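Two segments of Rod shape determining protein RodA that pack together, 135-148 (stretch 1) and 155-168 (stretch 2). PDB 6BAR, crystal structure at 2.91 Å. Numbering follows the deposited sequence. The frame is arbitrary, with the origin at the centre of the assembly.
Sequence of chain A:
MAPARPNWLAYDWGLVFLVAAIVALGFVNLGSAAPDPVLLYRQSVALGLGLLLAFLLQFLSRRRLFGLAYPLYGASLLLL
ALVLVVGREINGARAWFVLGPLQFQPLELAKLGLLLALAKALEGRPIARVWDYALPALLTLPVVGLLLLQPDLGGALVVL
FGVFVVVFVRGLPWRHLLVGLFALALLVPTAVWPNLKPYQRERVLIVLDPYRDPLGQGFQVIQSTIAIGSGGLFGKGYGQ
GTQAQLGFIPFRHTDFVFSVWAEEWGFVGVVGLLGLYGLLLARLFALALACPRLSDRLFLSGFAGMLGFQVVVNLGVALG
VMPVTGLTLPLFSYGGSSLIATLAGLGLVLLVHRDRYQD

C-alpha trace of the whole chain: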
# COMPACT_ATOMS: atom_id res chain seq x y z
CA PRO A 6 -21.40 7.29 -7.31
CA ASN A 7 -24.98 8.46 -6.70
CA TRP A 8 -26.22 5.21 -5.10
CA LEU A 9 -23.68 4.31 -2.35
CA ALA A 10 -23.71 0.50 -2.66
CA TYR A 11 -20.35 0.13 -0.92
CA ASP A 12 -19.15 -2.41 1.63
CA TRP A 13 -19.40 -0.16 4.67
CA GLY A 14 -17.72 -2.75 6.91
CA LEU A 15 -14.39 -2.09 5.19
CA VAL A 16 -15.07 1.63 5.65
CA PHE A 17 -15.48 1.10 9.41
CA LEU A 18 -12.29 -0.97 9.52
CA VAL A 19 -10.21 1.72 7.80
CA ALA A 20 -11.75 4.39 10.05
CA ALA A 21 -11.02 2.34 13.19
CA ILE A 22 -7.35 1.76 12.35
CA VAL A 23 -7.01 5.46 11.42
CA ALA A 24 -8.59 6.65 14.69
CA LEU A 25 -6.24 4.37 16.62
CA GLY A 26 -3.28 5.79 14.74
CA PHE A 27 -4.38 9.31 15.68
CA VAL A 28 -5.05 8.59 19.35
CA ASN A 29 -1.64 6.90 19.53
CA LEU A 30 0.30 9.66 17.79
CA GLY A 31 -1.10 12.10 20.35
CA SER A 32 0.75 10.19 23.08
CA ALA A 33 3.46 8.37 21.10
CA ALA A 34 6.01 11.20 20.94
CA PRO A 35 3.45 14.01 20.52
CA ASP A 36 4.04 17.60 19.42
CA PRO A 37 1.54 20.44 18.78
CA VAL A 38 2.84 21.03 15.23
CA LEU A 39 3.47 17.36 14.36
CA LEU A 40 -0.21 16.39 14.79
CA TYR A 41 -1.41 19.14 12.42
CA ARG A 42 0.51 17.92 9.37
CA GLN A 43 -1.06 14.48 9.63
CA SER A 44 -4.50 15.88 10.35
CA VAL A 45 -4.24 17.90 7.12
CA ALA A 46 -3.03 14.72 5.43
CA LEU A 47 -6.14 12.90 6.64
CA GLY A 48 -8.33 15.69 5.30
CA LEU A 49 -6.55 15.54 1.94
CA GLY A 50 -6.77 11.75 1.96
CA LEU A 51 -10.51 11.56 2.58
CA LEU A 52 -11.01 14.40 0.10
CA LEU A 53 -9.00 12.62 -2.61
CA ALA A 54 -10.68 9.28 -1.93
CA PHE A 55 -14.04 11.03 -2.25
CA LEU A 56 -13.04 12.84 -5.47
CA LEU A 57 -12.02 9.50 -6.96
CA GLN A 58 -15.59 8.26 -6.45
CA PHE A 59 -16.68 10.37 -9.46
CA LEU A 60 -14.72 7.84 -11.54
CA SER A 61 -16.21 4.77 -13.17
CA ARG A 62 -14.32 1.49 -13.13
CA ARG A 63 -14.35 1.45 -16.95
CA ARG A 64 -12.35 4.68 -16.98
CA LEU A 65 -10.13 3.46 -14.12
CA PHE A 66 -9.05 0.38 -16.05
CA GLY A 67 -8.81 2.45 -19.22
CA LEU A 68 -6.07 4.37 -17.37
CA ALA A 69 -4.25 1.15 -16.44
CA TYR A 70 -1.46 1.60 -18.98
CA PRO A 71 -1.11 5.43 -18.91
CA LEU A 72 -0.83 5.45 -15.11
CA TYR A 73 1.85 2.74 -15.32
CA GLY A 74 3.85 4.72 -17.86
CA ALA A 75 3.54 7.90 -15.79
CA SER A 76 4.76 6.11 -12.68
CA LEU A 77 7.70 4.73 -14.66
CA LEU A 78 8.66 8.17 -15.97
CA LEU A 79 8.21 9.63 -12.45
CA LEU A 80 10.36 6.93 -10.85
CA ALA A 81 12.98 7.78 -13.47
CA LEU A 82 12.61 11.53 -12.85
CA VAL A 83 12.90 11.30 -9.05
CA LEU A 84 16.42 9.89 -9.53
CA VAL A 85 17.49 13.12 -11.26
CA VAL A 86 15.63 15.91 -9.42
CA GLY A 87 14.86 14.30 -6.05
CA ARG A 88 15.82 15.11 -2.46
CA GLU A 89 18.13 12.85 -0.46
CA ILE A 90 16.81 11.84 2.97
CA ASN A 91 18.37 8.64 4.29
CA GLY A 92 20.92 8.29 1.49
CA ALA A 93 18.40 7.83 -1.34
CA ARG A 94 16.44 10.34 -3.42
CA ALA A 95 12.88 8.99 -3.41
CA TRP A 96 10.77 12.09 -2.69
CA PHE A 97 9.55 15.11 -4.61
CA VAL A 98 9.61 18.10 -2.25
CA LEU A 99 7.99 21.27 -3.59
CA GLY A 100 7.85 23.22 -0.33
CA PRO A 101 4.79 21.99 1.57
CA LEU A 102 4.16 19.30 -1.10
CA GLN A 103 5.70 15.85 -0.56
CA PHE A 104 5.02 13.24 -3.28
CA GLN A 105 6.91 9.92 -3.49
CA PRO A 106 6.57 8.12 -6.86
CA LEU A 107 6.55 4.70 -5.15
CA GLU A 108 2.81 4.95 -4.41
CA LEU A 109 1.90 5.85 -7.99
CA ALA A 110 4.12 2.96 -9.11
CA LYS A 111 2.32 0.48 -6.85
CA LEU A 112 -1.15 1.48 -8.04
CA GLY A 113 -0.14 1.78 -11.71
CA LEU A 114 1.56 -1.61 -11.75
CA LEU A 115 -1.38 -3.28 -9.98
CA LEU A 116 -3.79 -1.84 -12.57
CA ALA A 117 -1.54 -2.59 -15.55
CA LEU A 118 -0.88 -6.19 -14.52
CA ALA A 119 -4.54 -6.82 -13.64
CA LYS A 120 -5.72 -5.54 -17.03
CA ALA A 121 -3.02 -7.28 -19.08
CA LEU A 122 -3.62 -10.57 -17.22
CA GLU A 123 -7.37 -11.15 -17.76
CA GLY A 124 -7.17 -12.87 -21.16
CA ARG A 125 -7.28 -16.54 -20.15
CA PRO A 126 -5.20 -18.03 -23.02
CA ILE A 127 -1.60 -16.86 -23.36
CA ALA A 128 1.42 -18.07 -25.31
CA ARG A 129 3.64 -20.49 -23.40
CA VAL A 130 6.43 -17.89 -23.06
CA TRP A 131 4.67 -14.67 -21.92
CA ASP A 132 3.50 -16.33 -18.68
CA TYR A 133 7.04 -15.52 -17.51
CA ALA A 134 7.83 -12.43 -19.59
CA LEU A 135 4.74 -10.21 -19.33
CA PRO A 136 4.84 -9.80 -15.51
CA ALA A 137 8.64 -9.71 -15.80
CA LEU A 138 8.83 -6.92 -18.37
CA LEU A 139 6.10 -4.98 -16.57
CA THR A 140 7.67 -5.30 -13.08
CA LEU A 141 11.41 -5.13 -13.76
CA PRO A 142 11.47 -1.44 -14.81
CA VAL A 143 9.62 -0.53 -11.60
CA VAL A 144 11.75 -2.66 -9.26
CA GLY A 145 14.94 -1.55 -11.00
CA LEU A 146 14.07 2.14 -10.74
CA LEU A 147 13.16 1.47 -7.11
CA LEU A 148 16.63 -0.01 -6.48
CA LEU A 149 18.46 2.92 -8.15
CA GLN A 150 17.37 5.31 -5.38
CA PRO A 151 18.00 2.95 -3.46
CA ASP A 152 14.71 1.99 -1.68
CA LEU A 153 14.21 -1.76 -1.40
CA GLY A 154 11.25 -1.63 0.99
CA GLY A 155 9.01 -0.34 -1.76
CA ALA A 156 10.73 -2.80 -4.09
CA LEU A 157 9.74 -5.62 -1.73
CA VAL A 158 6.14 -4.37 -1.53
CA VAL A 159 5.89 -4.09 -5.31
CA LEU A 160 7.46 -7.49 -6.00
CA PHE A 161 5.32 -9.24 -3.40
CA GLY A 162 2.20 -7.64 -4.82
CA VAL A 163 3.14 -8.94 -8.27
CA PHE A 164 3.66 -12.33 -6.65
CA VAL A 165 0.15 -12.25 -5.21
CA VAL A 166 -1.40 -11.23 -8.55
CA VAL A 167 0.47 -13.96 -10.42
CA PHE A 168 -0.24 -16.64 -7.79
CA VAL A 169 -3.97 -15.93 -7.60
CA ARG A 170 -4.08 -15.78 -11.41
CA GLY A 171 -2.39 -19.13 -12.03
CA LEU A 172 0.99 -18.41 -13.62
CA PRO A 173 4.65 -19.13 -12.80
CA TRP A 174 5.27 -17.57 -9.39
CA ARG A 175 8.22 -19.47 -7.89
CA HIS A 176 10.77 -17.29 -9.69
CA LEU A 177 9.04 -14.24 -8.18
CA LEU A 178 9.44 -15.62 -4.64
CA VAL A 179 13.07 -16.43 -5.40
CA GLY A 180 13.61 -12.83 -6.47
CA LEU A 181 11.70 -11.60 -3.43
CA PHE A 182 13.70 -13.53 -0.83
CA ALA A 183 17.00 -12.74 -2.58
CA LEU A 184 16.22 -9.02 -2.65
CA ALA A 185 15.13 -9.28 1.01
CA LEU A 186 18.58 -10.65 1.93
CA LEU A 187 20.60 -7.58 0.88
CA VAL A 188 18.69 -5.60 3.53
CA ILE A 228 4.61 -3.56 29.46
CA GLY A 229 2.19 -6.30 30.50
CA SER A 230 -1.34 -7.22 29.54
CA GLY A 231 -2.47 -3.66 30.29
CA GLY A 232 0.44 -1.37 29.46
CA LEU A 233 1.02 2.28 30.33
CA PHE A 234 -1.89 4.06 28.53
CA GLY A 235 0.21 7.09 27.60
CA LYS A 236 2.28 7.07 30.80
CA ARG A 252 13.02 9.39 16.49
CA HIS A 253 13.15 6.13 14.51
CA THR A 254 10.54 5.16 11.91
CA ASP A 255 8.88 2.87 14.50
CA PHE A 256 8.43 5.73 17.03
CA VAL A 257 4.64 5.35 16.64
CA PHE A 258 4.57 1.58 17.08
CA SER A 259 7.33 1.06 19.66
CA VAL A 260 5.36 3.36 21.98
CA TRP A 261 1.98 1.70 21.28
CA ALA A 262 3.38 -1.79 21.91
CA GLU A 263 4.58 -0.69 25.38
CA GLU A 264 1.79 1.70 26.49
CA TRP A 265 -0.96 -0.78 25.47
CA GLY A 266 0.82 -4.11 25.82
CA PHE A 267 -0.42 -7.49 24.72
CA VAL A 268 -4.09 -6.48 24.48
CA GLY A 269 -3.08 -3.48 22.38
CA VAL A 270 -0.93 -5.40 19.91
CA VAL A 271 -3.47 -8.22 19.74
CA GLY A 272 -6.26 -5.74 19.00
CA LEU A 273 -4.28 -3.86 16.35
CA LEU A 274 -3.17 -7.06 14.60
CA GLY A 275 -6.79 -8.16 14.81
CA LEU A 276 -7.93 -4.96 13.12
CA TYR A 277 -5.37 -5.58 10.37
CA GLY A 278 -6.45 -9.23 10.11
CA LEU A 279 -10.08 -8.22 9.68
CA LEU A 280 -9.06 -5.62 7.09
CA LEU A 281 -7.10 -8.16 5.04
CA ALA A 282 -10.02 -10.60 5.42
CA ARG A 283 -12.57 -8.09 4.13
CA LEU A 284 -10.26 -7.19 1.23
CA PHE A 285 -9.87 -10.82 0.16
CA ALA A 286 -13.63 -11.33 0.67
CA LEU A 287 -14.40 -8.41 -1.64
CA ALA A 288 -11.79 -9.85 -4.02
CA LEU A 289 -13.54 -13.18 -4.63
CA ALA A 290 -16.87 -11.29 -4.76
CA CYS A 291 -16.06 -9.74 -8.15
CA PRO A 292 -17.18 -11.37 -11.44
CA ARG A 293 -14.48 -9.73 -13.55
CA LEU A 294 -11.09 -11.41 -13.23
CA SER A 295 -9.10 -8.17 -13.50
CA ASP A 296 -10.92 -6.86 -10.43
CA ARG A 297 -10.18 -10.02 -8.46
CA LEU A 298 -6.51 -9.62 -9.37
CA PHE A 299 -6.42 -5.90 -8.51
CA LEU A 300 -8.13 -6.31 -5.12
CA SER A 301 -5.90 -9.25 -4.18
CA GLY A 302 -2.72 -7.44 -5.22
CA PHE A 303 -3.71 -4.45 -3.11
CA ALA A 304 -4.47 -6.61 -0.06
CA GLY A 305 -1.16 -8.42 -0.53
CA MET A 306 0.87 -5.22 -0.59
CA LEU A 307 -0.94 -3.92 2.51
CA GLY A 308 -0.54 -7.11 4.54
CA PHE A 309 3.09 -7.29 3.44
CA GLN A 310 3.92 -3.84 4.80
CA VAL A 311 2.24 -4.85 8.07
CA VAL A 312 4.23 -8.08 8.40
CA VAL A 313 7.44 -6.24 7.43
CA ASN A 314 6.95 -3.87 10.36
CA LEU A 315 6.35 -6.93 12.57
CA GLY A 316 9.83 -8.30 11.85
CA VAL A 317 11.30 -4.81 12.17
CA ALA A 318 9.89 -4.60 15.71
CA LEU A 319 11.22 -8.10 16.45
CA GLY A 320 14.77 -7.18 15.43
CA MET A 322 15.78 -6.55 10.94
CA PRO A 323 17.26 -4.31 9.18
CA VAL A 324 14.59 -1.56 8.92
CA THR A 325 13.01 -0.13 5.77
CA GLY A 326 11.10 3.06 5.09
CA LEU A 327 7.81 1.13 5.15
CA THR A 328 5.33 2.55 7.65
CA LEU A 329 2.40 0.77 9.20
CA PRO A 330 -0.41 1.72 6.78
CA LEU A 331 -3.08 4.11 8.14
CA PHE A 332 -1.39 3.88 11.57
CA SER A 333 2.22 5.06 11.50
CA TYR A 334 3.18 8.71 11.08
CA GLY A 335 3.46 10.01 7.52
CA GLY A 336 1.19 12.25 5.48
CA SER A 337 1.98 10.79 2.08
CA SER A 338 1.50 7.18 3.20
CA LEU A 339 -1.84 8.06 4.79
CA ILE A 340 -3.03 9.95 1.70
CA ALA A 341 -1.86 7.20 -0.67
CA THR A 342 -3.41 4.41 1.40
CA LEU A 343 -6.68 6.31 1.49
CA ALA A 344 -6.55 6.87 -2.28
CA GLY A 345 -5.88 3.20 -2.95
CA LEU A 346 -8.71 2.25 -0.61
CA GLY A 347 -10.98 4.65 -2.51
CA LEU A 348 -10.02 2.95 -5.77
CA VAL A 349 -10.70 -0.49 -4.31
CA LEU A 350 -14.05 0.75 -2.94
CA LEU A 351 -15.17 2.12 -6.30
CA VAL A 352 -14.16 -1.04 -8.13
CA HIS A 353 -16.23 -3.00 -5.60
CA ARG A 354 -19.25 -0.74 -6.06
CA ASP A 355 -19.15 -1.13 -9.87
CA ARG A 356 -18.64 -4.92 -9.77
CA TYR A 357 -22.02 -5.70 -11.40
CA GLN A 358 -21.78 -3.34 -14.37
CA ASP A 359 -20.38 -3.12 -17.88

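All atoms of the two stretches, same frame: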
# COMPACT_ATOMS: atom_id res chain seq x y z
N LEU A 135 5.62 -11.37 -19.49
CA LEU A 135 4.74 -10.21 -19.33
C LEU A 135 4.83 -9.62 -17.93
O LEU A 135 5.14 -8.42 -17.80
CB LEU A 135 3.30 -10.58 -19.72
CG LEU A 135 2.23 -9.50 -19.71
CD1 LEU A 135 2.50 -8.42 -20.75
CD2 LEU A 135 0.88 -10.15 -19.95
N PRO A 136 4.61 -10.38 -16.84
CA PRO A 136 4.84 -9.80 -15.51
C PRO A 136 6.28 -9.37 -15.31
O PRO A 136 6.53 -8.36 -14.64
CB PRO A 136 4.45 -10.93 -14.55
CG PRO A 136 3.68 -11.89 -15.35
CD PRO A 136 4.20 -11.80 -16.74
N ALA A 137 7.24 -10.11 -15.88
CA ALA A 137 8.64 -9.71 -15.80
C ALA A 137 8.87 -8.35 -16.44
O ALA A 137 9.41 -7.44 -15.80
CB ALA A 137 9.53 -10.77 -16.46
N LEU A 138 8.51 -8.19 -17.71
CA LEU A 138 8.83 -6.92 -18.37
C LEU A 138 7.95 -5.78 -17.88
O LEU A 138 8.26 -4.62 -18.17
CB LEU A 138 8.72 -7.04 -19.89
CG LEU A 138 7.40 -7.44 -20.55
CD1 LEU A 138 6.55 -6.23 -20.95
CD2 LEU A 138 7.70 -8.33 -21.75
N LEU A 139 6.87 -6.06 -17.16
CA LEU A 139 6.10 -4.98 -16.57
C LEU A 139 6.56 -4.61 -15.16
O LEU A 139 6.34 -3.47 -14.74
CB LEU A 139 4.61 -5.34 -16.54
CG LEU A 139 3.91 -5.33 -17.91
CD1 LEU A 139 2.45 -5.66 -17.71
CD2 LEU A 139 4.08 -3.98 -18.59
N THR A 140 7.19 -5.54 -14.44
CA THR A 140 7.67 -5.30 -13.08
C THR A 140 9.12 -4.86 -13.02
O THR A 140 9.48 -4.03 -12.17
CB THR A 140 7.50 -6.56 -12.22
OG1 THR A 140 6.13 -6.98 -12.24
CG2 THR A 140 7.93 -6.30 -10.78
N LEU A 141 9.98 -5.42 -13.87
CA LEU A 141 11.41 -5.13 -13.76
C LEU A 141 11.74 -3.66 -13.89
O LEU A 141 12.56 -3.18 -13.10
CB LEU A 141 12.19 -5.98 -14.78
CG LEU A 141 12.31 -7.46 -14.40
CD1 LEU A 141 13.12 -8.21 -15.44
CD2 LEU A 141 12.91 -7.64 -13.01
N PRO A 142 11.17 -2.88 -14.82
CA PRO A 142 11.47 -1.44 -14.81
C PRO A 142 11.13 -0.77 -13.49
O PRO A 142 11.92 0.05 -12.99
CB PRO A 142 10.61 -0.90 -15.97
CG PRO A 142 10.44 -2.05 -16.88
CD PRO A 142 10.30 -3.24 -15.96
N VAL A 143 10.01 -1.15 -12.86
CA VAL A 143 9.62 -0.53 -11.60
C VAL A 143 10.59 -0.93 -10.49
O VAL A 143 11.10 -0.07 -9.76
CB VAL A 143 8.17 -0.90 -11.24
CG1 VAL A 143 7.75 -0.20 -9.96
CG2 VAL A 143 7.24 -0.54 -12.38
N VAL A 144 10.87 -2.22 -10.34
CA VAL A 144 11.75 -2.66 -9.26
C VAL A 144 13.17 -2.14 -9.46
O VAL A 144 13.86 -1.76 -8.50
CB VAL A 144 11.72 -4.20 -9.14
CG1 VAL A 144 13.00 -4.72 -8.48
CG2 VAL A 144 10.51 -4.64 -8.33
N GLY A 145 13.61 -2.07 -10.72
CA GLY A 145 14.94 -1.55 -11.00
C GLY A 145 15.05 -0.07 -10.70
O GLY A 145 16.03 0.38 -10.10
N LEU A 146 14.05 0.72 -11.10
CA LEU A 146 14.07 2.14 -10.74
C LEU A 146 13.82 2.36 -9.26
O LEU A 146 14.12 3.44 -8.74
CB LEU A 146 13.05 2.92 -11.57
CG LEU A 146 13.57 3.50 -12.88
CD1 LEU A 146 14.11 2.40 -13.78
CD2 LEU A 146 12.46 4.25 -13.58
N LEU A 147 13.26 1.37 -8.56
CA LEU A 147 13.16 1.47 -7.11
C LEU A 147 14.48 1.14 -6.43
O LEU A 147 14.74 1.65 -5.34
CB LEU A 147 12.03 0.57 -6.58
CG LEU A 147 10.58 1.04 -6.68
CD1 LEU A 147 9.61 -0.02 -6.15
CD2 LEU A 147 10.37 2.37 -5.95
N LEU A 148 15.33 0.32 -7.06
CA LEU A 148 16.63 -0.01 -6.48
C LEU A 148 17.71 1.02 -6.80
O LEU A 148 18.74 1.03 -6.12
CB LEU A 148 17.09 -1.40 -6.93
CG LEU A 148 16.25 -2.57 -6.42
CD1 LEU A 148 16.89 -3.90 -6.77
CD2 LEU A 148 16.03 -2.45 -4.92
N GLY A 155 9.99 -0.44 -0.70
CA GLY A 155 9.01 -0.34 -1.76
C GLY A 155 9.22 -1.38 -2.85
O GLY A 155 8.25 -1.87 -3.42
N ALA A 156 10.47 -1.72 -3.14
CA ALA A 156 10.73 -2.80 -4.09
C ALA A 156 10.15 -4.11 -3.59
O ALA A 156 9.54 -4.86 -4.37
CB ALA A 156 12.23 -2.93 -4.36
N LEU A 157 10.31 -4.41 -2.30
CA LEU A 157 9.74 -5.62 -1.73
C LEU A 157 8.22 -5.61 -1.81
O LEU A 157 7.60 -6.61 -2.18
CB LEU A 157 10.18 -5.80 -0.28
CG LEU A 157 11.62 -6.24 -0.08
CD1 LEU A 157 11.89 -6.42 1.40
CD2 LEU A 157 11.89 -7.53 -0.84
N VAL A 158 7.60 -4.48 -1.46
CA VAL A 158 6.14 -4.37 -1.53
C VAL A 158 5.66 -4.63 -2.95
O VAL A 158 4.75 -5.42 -3.19
CB VAL A 158 5.67 -3.00 -1.02
CG1 VAL A 158 4.16 -2.89 -1.15
CG2 VAL A 158 6.09 -2.80 0.41
N VAL A 159 6.28 -3.95 -3.92
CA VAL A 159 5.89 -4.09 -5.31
C VAL A 159 6.03 -5.54 -5.77
O VAL A 159 5.10 -6.13 -6.33
CB VAL A 159 6.71 -3.14 -6.20
CG1 VAL A 159 6.57 -3.51 -7.66
CG2 VAL A 159 6.28 -1.70 -5.96
N LEU A 160 7.21 -6.13 -5.54
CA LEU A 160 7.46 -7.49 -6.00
C LEU A 160 6.49 -8.47 -5.36
O LEU A 160 5.97 -9.36 -6.04
CB LEU A 160 8.91 -7.88 -5.70
CG LEU A 160 9.43 -9.16 -6.36
CD1 LEU A 160 9.10 -9.20 -7.85
CD2 LEU A 160 10.93 -9.29 -6.14
N PHE A 161 6.23 -8.32 -4.07
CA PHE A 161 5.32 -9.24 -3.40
C PHE A 161 3.90 -9.07 -3.90
O PHE A 161 3.16 -10.06 -4.03
CB PHE A 161 5.39 -9.04 -1.90
CG PHE A 161 4.43 -9.90 -1.16
CD1 PHE A 161 4.74 -11.21 -0.87
CD2 PHE A 161 3.18 -9.41 -0.79
CE1 PHE A 161 3.85 -12.01 -0.21
CE2 PHE A 161 2.29 -10.20 -0.13
CZ PHE A 161 2.61 -11.51 0.17
N GLY A 162 3.48 -7.84 -4.17
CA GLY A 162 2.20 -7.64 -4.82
C GLY A 162 2.11 -8.39 -6.14
O GLY A 162 1.14 -9.12 -6.38
N VAL A 163 3.12 -8.22 -7.00
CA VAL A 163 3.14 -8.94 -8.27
C VAL A 163 3.07 -10.44 -8.03
O VAL A 163 2.39 -11.17 -8.76
CB VAL A 163 4.39 -8.57 -9.09
CG1 VAL A 163 4.53 -9.51 -10.28
CG2 VAL A 163 4.31 -7.14 -9.57
N PHE A 164 3.76 -10.92 -7.00
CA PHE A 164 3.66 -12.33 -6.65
C PHE A 164 2.22 -12.72 -6.36
O PHE A 164 1.75 -13.76 -6.82
CB PHE A 164 4.54 -12.66 -5.44
CG PHE A 164 4.08 -13.88 -4.69
CD1 PHE A 164 4.33 -15.15 -5.18
CD2 PHE A 164 3.36 -13.76 -3.51
CE1 PHE A 164 3.89 -16.28 -4.51
CE2 PHE A 164 2.92 -14.89 -2.83
CZ PHE A 164 3.19 -16.14 -3.33
N VAL A 165 1.51 -11.90 -5.59
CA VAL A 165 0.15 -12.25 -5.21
C VAL A 165 -0.75 -12.28 -6.45
O VAL A 165 -1.55 -13.21 -6.64
CB VAL A 165 -0.38 -11.29 -4.14
CG1 VAL A 165 -1.83 -11.57 -3.82
CG2 VAL A 165 0.46 -11.40 -2.88
N VAL A 166 -0.61 -11.28 -7.32
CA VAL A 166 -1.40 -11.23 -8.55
C VAL A 166 -1.15 -12.47 -9.40
O VAL A 166 -2.09 -13.15 -9.85
CB VAL A 166 -1.07 -9.95 -9.35
CG1 VAL A 166 -1.66 -10.01 -10.76
CG2 VAL A 166 -1.56 -8.73 -8.60
N VAL A 167 0.13 -12.79 -9.62
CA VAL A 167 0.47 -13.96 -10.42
C VAL A 167 -0.05 -15.24 -9.77
O VAL A 167 -0.65 -16.09 -10.43
CB VAL A 167 1.99 -13.99 -10.66
CG1 VAL A 167 2.47 -15.37 -11.03
CG2 VAL A 167 2.38 -12.98 -11.75
N PHE A 168 0.14 -15.39 -8.45
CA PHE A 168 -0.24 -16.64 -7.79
C PHE A 168 -1.74 -16.86 -7.84
O PHE A 168 -2.20 -17.96 -8.14
CB PHE A 168 0.25 -16.65 -6.33
CG PHE A 168 -0.24 -17.84 -5.54
CD1 PHE A 168 0.46 -19.04 -5.55
CD2 PHE A 168 -1.40 -17.76 -4.78
CE1 PHE A 168 0.02 -20.14 -4.83
CE2 PHE A 168 -1.85 -18.86 -4.05
CZ PHE A 168 -1.15 -20.04 -4.08

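Stretches 135-148 and 155-168 of RodA are two helices that run nearly antiparallel, with 166° between their N-to-C directions and a closest axial approach of 9.3 Å. The spacing is uneven along their length: CA of Val 144 lies 5.3 Å from CA of Ala 156, whereas CA of Pro 136 and CA of Val 163 are 7.5 Å apart. The second helix keeps an unbroken ladder of backbone hydrogen bonds, from Val 159 N to Gly 155 O (2.9 Å) through to Phe 168 N to Phe 164 O (2.8 Å). The first is kinked where the N atoms of Pro 136, Pro 142 and Val 143 have no bond to the preceding turn; the two prolines have no N-H to donate. No hydrogen bond crosses between the stretches, which bury 421 Å² between them, mainly through apolar side chains, with Thr 140 and some backbone atoms taking part.

At the close end, Ala 156 points toward the first helix and has the largest covered area of any residue here. Its single methyl carbon fits where the backbones are nearest: Ala 156 CB lies 4.1 Å from Leu 147 CB and 3.9 Å from Leu 148 CD2. Leu 148 leaves its backbone sideways, but its m,t side chain brings its end nearer to the partner helix. Leu 147, also m,t, places CD1 3.6 Å from Gly 155 O and 3.6 Å from Ala 156 N, so its methyl rests directly on backbone.

The centre is a knob-into-hole contact. Val 159 inserts its branched side chain among Thr 140, Val 143, Val 144 and Leu 147, with Val 159 CG1 4.2 Å from both Val 143 CG1 and Val 144 CG2, and Val 159 CG2 3.7 Å from Leu 147 CD1. Its two methyls thus touch different walls of the pocket. Val 144, directed sideways, also sets CG2 4.1 Å from Ala 156 O.

Thr 140 is the one polar side chain in this seam. Its OG1 donates to Pro 136 O at 2.8 Å, which satisfies the hydroxyl within its own helix while OG1 lies 3.2 Å from Val 163 CG2. Its methyl faces the partner as well, with Thr 140 CG2 4.3 Å from Leu 160 CD1.

At the wider end, the buried ring of Pro 136 closes the contact, its CG 4.0 Å from Val 167 CG2 and its CB 4.5 Å from Val 163 CG1.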